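Local coordinates for protein M32 carboxypeptidase (Pyrococcus furiosus, PDB 1KA2) that removes amino acids one at a time from the C-terminus of peptides as a homodimeric, cobalt-dependent metallocarboxypeptidase of the HEXXH-bearing M32 family, at residues P197-E203 / L340-R346. Sequence-based numbering, arbitrary orientation.
Sequences PREHPLE and LYFNIVR
In this mainly helical M32 carboxypeptidase, the loop between helices 169-192 and 209-223 packs against helix 335-342 and the residues that follow it, of which 344-346 are extended, away from the metal site. Pro197, Glu199 and His200 are extended, with a kink at Arg198 (phi/psi -93/-8), and 201-203 form a 3-10 turn (Glu203 N to His200 O, 3.1 Å). CA atoms approach at Arg198-Arg346 (4.8 Å) and His200-Tyr341 (5.7 Å). A single backbone hydrogen bond, Val345 N to Pro197 O (3.2 Å, 166°), and a CA-H...O contact, Arg198 CA to Val345 O (3.5 Å), pair the two segments without making a sheet. Leu202 CB sits over the Tyr341 ring, 3.7 Å from its centroid and 2° off the normal; Tyr341 CB in turn lies over the His200 ring. The Tyr341 hydroxyl hydrogen-bonds to Asp259. Ile344 (chi1 m, chi2 t) reaches towards the 197-203 loop, its CD1 3.4 Å from His200 CB. Arg346, with off-rotamer chi1 and chi2, donates weak hydrogen bonds from NE (2.7 Å) and NH2 (3.0 Å) to Arg198 O, while its NH2 forms a salt bridge with Glu203 OE1 at 2.8 Å.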
loop_
_atom_site.group_PDB
_atom_site.type_symbol
_atom_site.label_atom_id
_atom_site.label_comp_id
_atom_site.label_asym_id
_atom_site.label_seq_id
_atom_site.Cartn_x
_atom_site.Cartn_y
_atom_site.Cartn_z
ATOM N N PRO A 197 10.479 18.962 37.903
ATOM C CA PRO A 197 9.900 20.206 37.388
ATOM C C PRO A 197 8.625 20.016 36.569
ATOM O O PRO A 197 8.313 18.914 36.118
ATOM C CB PRO A 197 11.042 20.793 36.566
ATOM C CG PRO A 197 11.707 19.573 36.019
ATOM C CD PRO A 197 11.745 18.646 37.216
ATOM N N ARG A 198 7.892 21.103 36.382
ATOM C CA ARG A 198 6.656 21.064 35.622
ATOM C C ARG A 198 6.912 21.397 34.160
ATOM O O ARG A 198 6.017 21.285 33.320
ATOM C CB ARG A 198 5.648 22.052 36.205
ATOM C CG ARG A 198 5.151 21.714 37.601
ATOM C CD ARG A 198 3.934 22.566 37.906
ATOM N NE ARG A 198 3.296 22.237 39.172
ATOM C CZ ARG A 198 2.052 22.592 39.476
ATOM N NH1 ARG A 198 1.330 23.278 38.599
ATOM N NH2 ARG A 198 1.530 22.271 40.654
ATOM N N GLU A 199 8.139 21.812 33.865
ATOM C CA GLU A 199 8.535 22.162 32.505
ATOM C C GLU A 199 10.053 22.116 32.398
ATOM O O GLU A 199 10.748 22.002 33.409
ATOM C CB GLU A 199 8.036 23.560 32.150
ATOM C CG GLU A 199 8.603 24.643 33.040
ATOM C CD GLU A 199 8.088 26.019 32.680
ATOM O OE1 GLU A 199 8.489 26.992 33.358
ATOM O OE2 GLU A 199 7.287 26.124 31.723
ATOM N N HIS A 200 10.566 22.198 31.174
ATOM C CA HIS A 200 12.002 22.155 30.947
ATOM C C HIS A 200 12.339 22.973 29.703
ATOM O O HIS A 200 11.570 22.993 28.739
ATOM C CB HIS A 200 12.459 20.708 30.751
ATOM C CG HIS A 200 13.934 20.516 30.905
ATOM N ND1 HIS A 200 14.532 20.296 32.126
ATOM C CD2 HIS A 200 14.938 20.580 30.000
ATOM C CE1 HIS A 200 15.843 20.237 31.969
ATOM N NE2 HIS A 200 16.115 20.408 30.688
ATOM N N PRO A 201 13.495 23.663 29.704
ATOM C CA PRO A 201 13.865 24.468 28.534
ATOM C C PRO A 201 14.045 23.654 27.247
ATOM O O PRO A 201 13.877 24.180 26.146
ATOM C CB PRO A 201 15.150 25.175 28.990
ATOM C CG PRO A 201 15.731 24.229 30.004
ATOM C CD PRO A 201 14.504 23.787 30.772
ATOM N N LEU A 202 14.370 22.372 27.392
ATOM C CA LEU A 202 14.557 21.491 26.246
ATOM C C LEU A 202 13.277 21.359 25.403
ATOM O O LEU A 202 13.326 20.942 24.245
ATOM C CB LEU A 202 15.037 20.114 26.714
ATOM C CG LEU A 202 16.537 20.021 27.017
ATOM C CD1 LEU A 202 16.883 18.662 27.628
ATOM C CD2 LEU A 202 17.317 20.248 25.720
ATOM N N GLU A 203 12.141 21.731 25.987
ATOM C CA GLU A 203 10.865 21.680 25.281
ATOM C C GLU A 203 10.827 22.714 24.164
ATOM O O GLU A 203 10.094 22.552 23.186
ATOM C CB GLU A 203 9.698 21.976 26.223
ATOM C CG GLU A 203 9.544 21.031 27.385
ATOM C CD GLU A 203 8.197 21.189 28.062
ATOM O OE1 GLU A 203 7.991 20.559 29.118
ATOM O OE2 GLU A 203 7.342 21.935 27.531
ATOM N N LEU A 340 15.349 14.642 33.704
ATOM C CA LEU A 340 14.259 15.454 34.248
ATOM C C LEU A 340 13.264 15.848 33.149
ATOM O O LEU A 340 12.055 15.882 33.364
ATOM C CB LEU A 340 14.822 16.711 34.934
ATOM C CG LEU A 340 15.720 16.480 36.166
ATOM C CD1 LEU A 340 16.324 17.804 36.619
ATOM C CD2 LEU A 340 14.914 15.845 37.305
ATOM N N TYR A 341 13.795 16.137 31.968
ATOM C CA TYR A 341 12.991 16.511 30.811
ATOM C C TYR A 341 12.037 15.364 30.460
ATOM O O TYR A 341 10.829 15.572 30.321
ATOM C CB TYR A 341 13.945 16.826 29.654
ATOM C CG TYR A 341 13.325 17.019 28.297
ATOM C CD1 TYR A 341 12.206 17.836 28.120
ATOM C CD2 TYR A 341 13.895 16.424 27.171
ATOM C CE1 TYR A 341 11.672 18.054 26.854
ATOM C CE2 TYR A 341 13.374 16.634 25.901
ATOM C CZ TYR A 341 12.263 17.451 25.746
ATOM O OH TYR A 341 11.762 17.669 24.481
ATOM N N PHE A 342 12.578 14.151 30.356
ATOM C CA PHE A 342 11.785 12.965 30.021
ATOM C C PHE A 342 10.774 12.560 31.092
ATOM O O PHE A 342 9.897 11.741 30.836
ATOM C CB PHE A 342 12.709 11.764 29.779
ATOM C CG PHE A 342 13.247 11.660 28.374
ATOM C CD1 PHE A 342 13.422 12.790 27.586
ATOM C CD2 PHE A 342 13.621 10.420 27.858
ATOM C CE1 PHE A 342 13.963 12.688 26.312
ATOM C CE2 PHE A 342 14.164 10.308 26.586
ATOM C CZ PHE A 342 14.334 11.446 25.812
ATOM N N ASN A 343 10.893 13.124 32.289
ATOM C CA ASN A 343 10.003 12.749 33.379
ATOM C C ASN A 343 9.245 13.883 34.033
ATOM O O ASN A 343 8.755 13.740 35.147
ATOM C CB ASN A 343 10.799 12.003 34.441
ATOM C CG ASN A 343 11.203 10.618 33.994
ATOM O OD1 ASN A 343 10.534 9.645 34.304
ATOM N ND2 ASN A 343 12.295 10.527 33.244
ATOM N N ILE A 344 9.146 15.011 33.347
ATOM C CA ILE A 344 8.417 16.137 33.890
ATOM C C ILE A 344 7.034 15.675 34.345
ATOM O O ILE A 344 6.493 14.681 33.847
ATOM C CB ILE A 344 8.285 17.248 32.836
ATOM C CG1 ILE A 344 9.625 17.972 32.703
ATOM C CG2 ILE A 344 7.177 18.215 33.212
ATOM C CD1 ILE A 344 9.603 19.121 31.741
ATOM N N VAL A 345 6.479 16.378 35.325
ATOM C CA VAL A 345 5.152 16.058 35.833
ATOM C C VAL A 345 4.401 17.363 35.952
ATOM O O VAL A 345 4.850 18.282 36.628
ATOM C CB VAL A 345 5.202 15.379 37.204
ATOM C CG1 VAL A 345 3.783 15.185 37.731
ATOM C CG2 VAL A 345 5.905 14.036 37.090
ATOM N N ARG A 346 3.262 17.449 35.277
ATOM C CA ARG A 346 2.483 18.669 35.308
ATOM C C ARG A 346 1.036 18.462 34.896
ATOM O O ARG A 346 0.743 18.106 33.758
ATOM C CB ARG A 346 3.151 19.719 34.410
ATOM C CG ARG A 346 2.206 20.600 33.621
ATOM C CD ARG A 346 2.474 20.437 32.131
ATOM N NE ARG A 346 3.782 20.967 31.757
ATOM C CZ ARG A 346 4.406 20.693 30.614
ATOM N NH1 ARG A 346 3.848 19.885 29.720
ATOM N NH2 ARG A 346 5.593 21.232 30.362
#